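Local atomic coordinates of enoyl-[acyl-carrier-protein] reductase [FMN] (Thermotoga maritima, PDB entry 5GVJ), a protein that probably reduces the double bond of enoyl-acyl-carrier-protein thioesters with NADH, using FMN as cofactor, in bacterial fatty acid synthesis. Residues L30-G39 against K288-D296. The protein carries 1 engineered substitution. Numbering follows the deposited sequence.
Sequences LAAAVSEAGG and KPVKQIIED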
loop_
_atom_site.group_PDB
_atom_site.type_symbol
_atom_site.label_atom_id
_atom_site.label_comp_id
_atom_site.label_asym_id
_atom_site.label_seq_id
_atom_site.Cartn_x
_atom_site.Cartn_y
_atom_site.Cartn_z
ATOM N N LEU A 30 6.605 8.247 25.852
ATOM C CA LEU A 30 5.589 7.875 24.864
ATOM C C LEU A 30 5.257 6.391 24.964
ATOM O O LEU A 30 4.084 6.004 24.892
ATOM C CB LEU A 30 6.065 8.222 23.452
ATOM C CG LEU A 30 5.156 7.860 22.268
ATOM C CD1 LEU A 30 3.690 8.296 22.485
ATOM C CD2 LEU A 30 5.698 8.502 21.008
ATOM N N ALA A 31 6.277 5.550 25.148
ATOM C CA ALA A 31 6.043 4.112 25.260
ATOM C C ALA A 31 5.180 3.781 26.472
ATOM O O ALA A 31 4.263 2.956 26.390
ATOM C CB ALA A 31 7.381 3.377 25.324
ATOM N N ALA A 32 5.447 4.420 27.610
ATOM C CA ALA A 32 4.642 4.144 28.795
ATOM C C ALA A 32 3.188 4.527 28.569
ATOM O O ALA A 32 2.273 3.843 29.042
ATOM C CB ALA A 32 5.226 4.878 30.004
ATOM N N ALA A 33 2.953 5.618 27.837
ATOM C CA ALA A 33 1.589 6.060 27.569
ATOM C C ALA A 33 0.846 5.067 26.678
ATOM O O ALA A 33 -0.323 4.741 26.935
ATOM C CB ALA A 33 1.611 7.453 26.926
ATOM N N VAL A 34 1.508 4.571 25.629
ATOM C CA VAL A 34 0.868 3.603 24.742
ATOM C C VAL A 34 0.585 2.291 25.483
ATOM O O VAL A 34 -0.507 1.723 25.372
ATOM C CB VAL A 34 1.734 3.379 23.488
ATOM C CG1 VAL A 34 1.106 2.311 22.596
ATOM C CG2 VAL A 34 1.859 4.680 22.689
ATOM N N SER A 35 1.552 1.801 26.267
ATOM C CA SER A 35 1.349 0.549 26.996
ATOM C C SER A 35 0.253 0.681 28.049
ATOM O O SER A 35 -0.591 -0.208 28.187
ATOM C CB SER A 35 2.658 0.098 27.643
ATOM O OG SER A 35 3.526 -0.505 26.687
ATOM N N GLU A 36 0.248 1.773 28.813
ATOM C CA GLU A 36 -0.799 1.931 29.825
ATOM C C GLU A 36 -2.179 2.039 29.183
ATOM O O GLU A 36 -3.164 1.539 29.739
ATOM C CB GLU A 36 -0.506 3.147 30.707
ATOM C CG GLU A 36 -1.491 3.343 31.877
ATOM C CD GLU A 36 -1.573 2.133 32.795
ATOM O OE1 GLU A 36 -0.547 1.426 32.950
ATOM O OE2 GLU A 36 -2.665 1.887 33.368
ATOM N N ALA A 37 -2.257 2.630 27.986
ATOM C CA ALA A 37 -3.503 2.696 27.226
ATOM C C ALA A 37 -3.915 1.364 26.605
ATOM O O ALA A 37 -4.945 1.327 25.924
ATOM C CB ALA A 37 -3.389 3.740 26.119
ATOM N N GLY A 38 -3.135 0.292 26.778
ATOM C CA GLY A 38 -3.540 -1.028 26.323
ATOM C C GLY A 38 -2.909 -1.525 25.033
ATOM O O GLY A 38 -3.190 -2.660 24.628
ATOM N N GLY A 39 -2.086 -0.716 24.378
ATOM C CA GLY A 39 -1.326 -1.138 23.219
ATOM C C GLY A 39 0.055 -1.589 23.635
ATOM O O GLY A 39 0.306 -1.905 24.800
ATOM N N LYS A 288 -3.432 14.226 18.776
ATOM C CA LYS A 288 -4.419 13.686 19.692
ATOM C C LYS A 288 -3.757 13.054 20.913
ATOM O O LYS A 288 -2.615 12.589 20.844
ATOM C CB LYS A 288 -5.285 12.608 19.031
ATOM C CG LYS A 288 -6.161 13.040 17.868
ATOM C CD LYS A 288 -6.897 11.784 17.371
ATOM C CE LYS A 288 -7.644 12.004 16.073
ATOM N NZ LYS A 288 -8.348 10.749 15.678
ATOM N N PRO A 289 -4.463 12.993 22.036
ATOM C CA PRO A 289 -4.018 12.132 23.132
ATOM C C PRO A 289 -3.937 10.686 22.676
ATOM O O PRO A 289 -4.735 10.226 21.857
ATOM C CB PRO A 289 -5.111 12.311 24.192
ATOM C CG PRO A 289 -5.737 13.627 23.874
ATOM C CD PRO A 289 -5.712 13.698 22.368
ATOM N N VAL A 290 -2.956 9.974 23.232
ATOM C CA VAL A 290 -2.796 8.546 22.970
ATOM C C VAL A 290 -4.093 7.796 23.244
ATOM O O VAL A 290 -4.512 6.946 22.452
ATOM C CB VAL A 290 -1.618 7.994 23.799
ATOM C CG1 VAL A 290 -1.708 6.468 23.954
ATOM C CG2 VAL A 290 -0.302 8.389 23.135
ATOM N N LYS A 291 -4.767 8.123 24.349
ATOM C CA LYS A 291 -6.012 7.434 24.685
ATOM C C LYS A 291 -7.065 7.626 23.598
ATOM O O LYS A 291 -7.755 6.671 23.213
ATOM C CB LYS A 291 -6.546 7.934 26.029
ATOM C CG LYS A 291 -7.249 6.856 26.848
ATOM C CD LYS A 291 -6.234 6.054 27.678
ATOM C CE LYS A 291 -6.734 4.637 27.974
ATOM N NZ LYS A 291 -6.911 3.808 26.704
ATOM N N GLN A 292 -7.209 8.856 23.099
ATOM C CA GLN A 292 -8.188 9.115 22.051
ATOM C C GLN A 292 -7.814 8.402 20.757
ATOM O O GLN A 292 -8.686 7.856 20.069
ATOM C CB GLN A 292 -8.299 10.617 21.803
ATOM C CG GLN A 292 -9.489 11.000 20.937
ATOM C CD GLN A 292 -10.813 10.620 21.599
ATOM O OE1 GLN A 292 -11.651 9.950 20.998
ATOM N NE2 GLN A 292 -10.989 11.026 22.853
ATOM N N ILE A 293 -6.527 8.427 20.394
ATOM C CA ILE A 293 -6.073 7.716 19.194
ATOM C C ILE A 293 -6.554 6.271 19.216
ATOM O O ILE A 293 -7.130 5.772 18.242
ATOM C CB ILE A 293 -4.541 7.781 19.071
ATOM C CG1 ILE A 293 -4.084 9.215 18.796
ATOM C CG2 ILE A 293 -4.036 6.796 17.980
ATOM C CD1 ILE A 293 -2.546 9.396 18.861
ATOM N N ILE A 294 -6.323 5.578 20.328
ATOM C CA ILE A 294 -6.695 4.168 20.398
ATOM C C ILE A 294 -8.210 4.007 20.393
ATOM O O ILE A 294 -8.741 3.080 19.771
ATOM C CB ILE A 294 -6.040 3.511 21.632
ATOM C CG1 ILE A 294 -4.516 3.500 21.467
ATOM C CG2 ILE A 294 -6.586 2.081 21.851
ATOM C CD1 ILE A 294 -3.746 3.055 22.689
ATOM N N GLU A 295 -8.940 4.906 21.076
ATOM C CA GLU A 295 -10.404 4.855 21.044
ATOM C C GLU A 295 -10.942 5.038 19.627
ATOM O O GLU A 295 -11.859 4.325 19.196
ATOM C CB GLU A 295 -11.002 5.931 21.953
ATOM C CG GLU A 295 -10.867 5.651 23.433
ATOM C CD GLU A 295 -11.092 6.897 24.272
ATOM O OE1 GLU A 295 -11.779 7.835 23.791
ATOM O OE2 GLU A 295 -10.566 6.940 25.410
ATOM N N ASP A 296 -10.422 6.030 18.904
ATOM C CA ASP A 296 -10.928 6.301 17.558
ATOM C C ASP A 296 -10.592 5.160 16.596
ATOM O O ASP A 296 -11.392 4.841 15.704
ATOM C CB ASP A 296 -10.352 7.614 17.033
ATOM C CG ASP A 296 -10.773 8.819 17.858
ATOM O OD1 ASP A 296 -11.803 8.756 18.576
ATOM O OD2 ASP A 296 -10.063 9.838 17.768
#
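Val34 and Val290 bring their CA atoms within 6.4 Å where the segments 30-36 and 290-296 cross at -42°, their axes 9.8 Å apart at closest approach. Helix 28-36 is the first barrel helix of the TIM-barrel fold, linking strands 17-18 and 41-44, and the C-terminal helix 290-309 packs beside it. Val290, in the first turn of its helix, carries much of the apolar contact. With CG1 anti to the backbone N (chi1 160°), that methyl lies against the backbone of the last helical turn, 3.7 Å from Ala33 O, and also reaches Ala37 CB. Its CG2 turns toward the tip of Leu30, meeting CD1 at 4.0 Å, while Val34 CG2 lies across CG1 at about a right angle. One turn on, Ile294 extends CD1 to within 3.5 Å of Ala37 CB. Ser199 touches Leu30 and Val290, Phe196 touches Val34, and Leu30 lies about 8 Å (side chains) from Gly193, which binds FMN, absent here. The first helix ends in a Schellman motif, Gly39 N bonding back to Val34 O and Gly38 taking positive phi (102°). Ala37 CB also meets Lys291, whose chain, bent at chi2 and chi4, brings CE 3.8 Å from Ala37 CA. Its ammonium NZ then donates a long hydrogen bond of 3.3 Å to Ala37 O, approaching at a C=O...N angle of 110° and tilted 21° from the carbonyl plane.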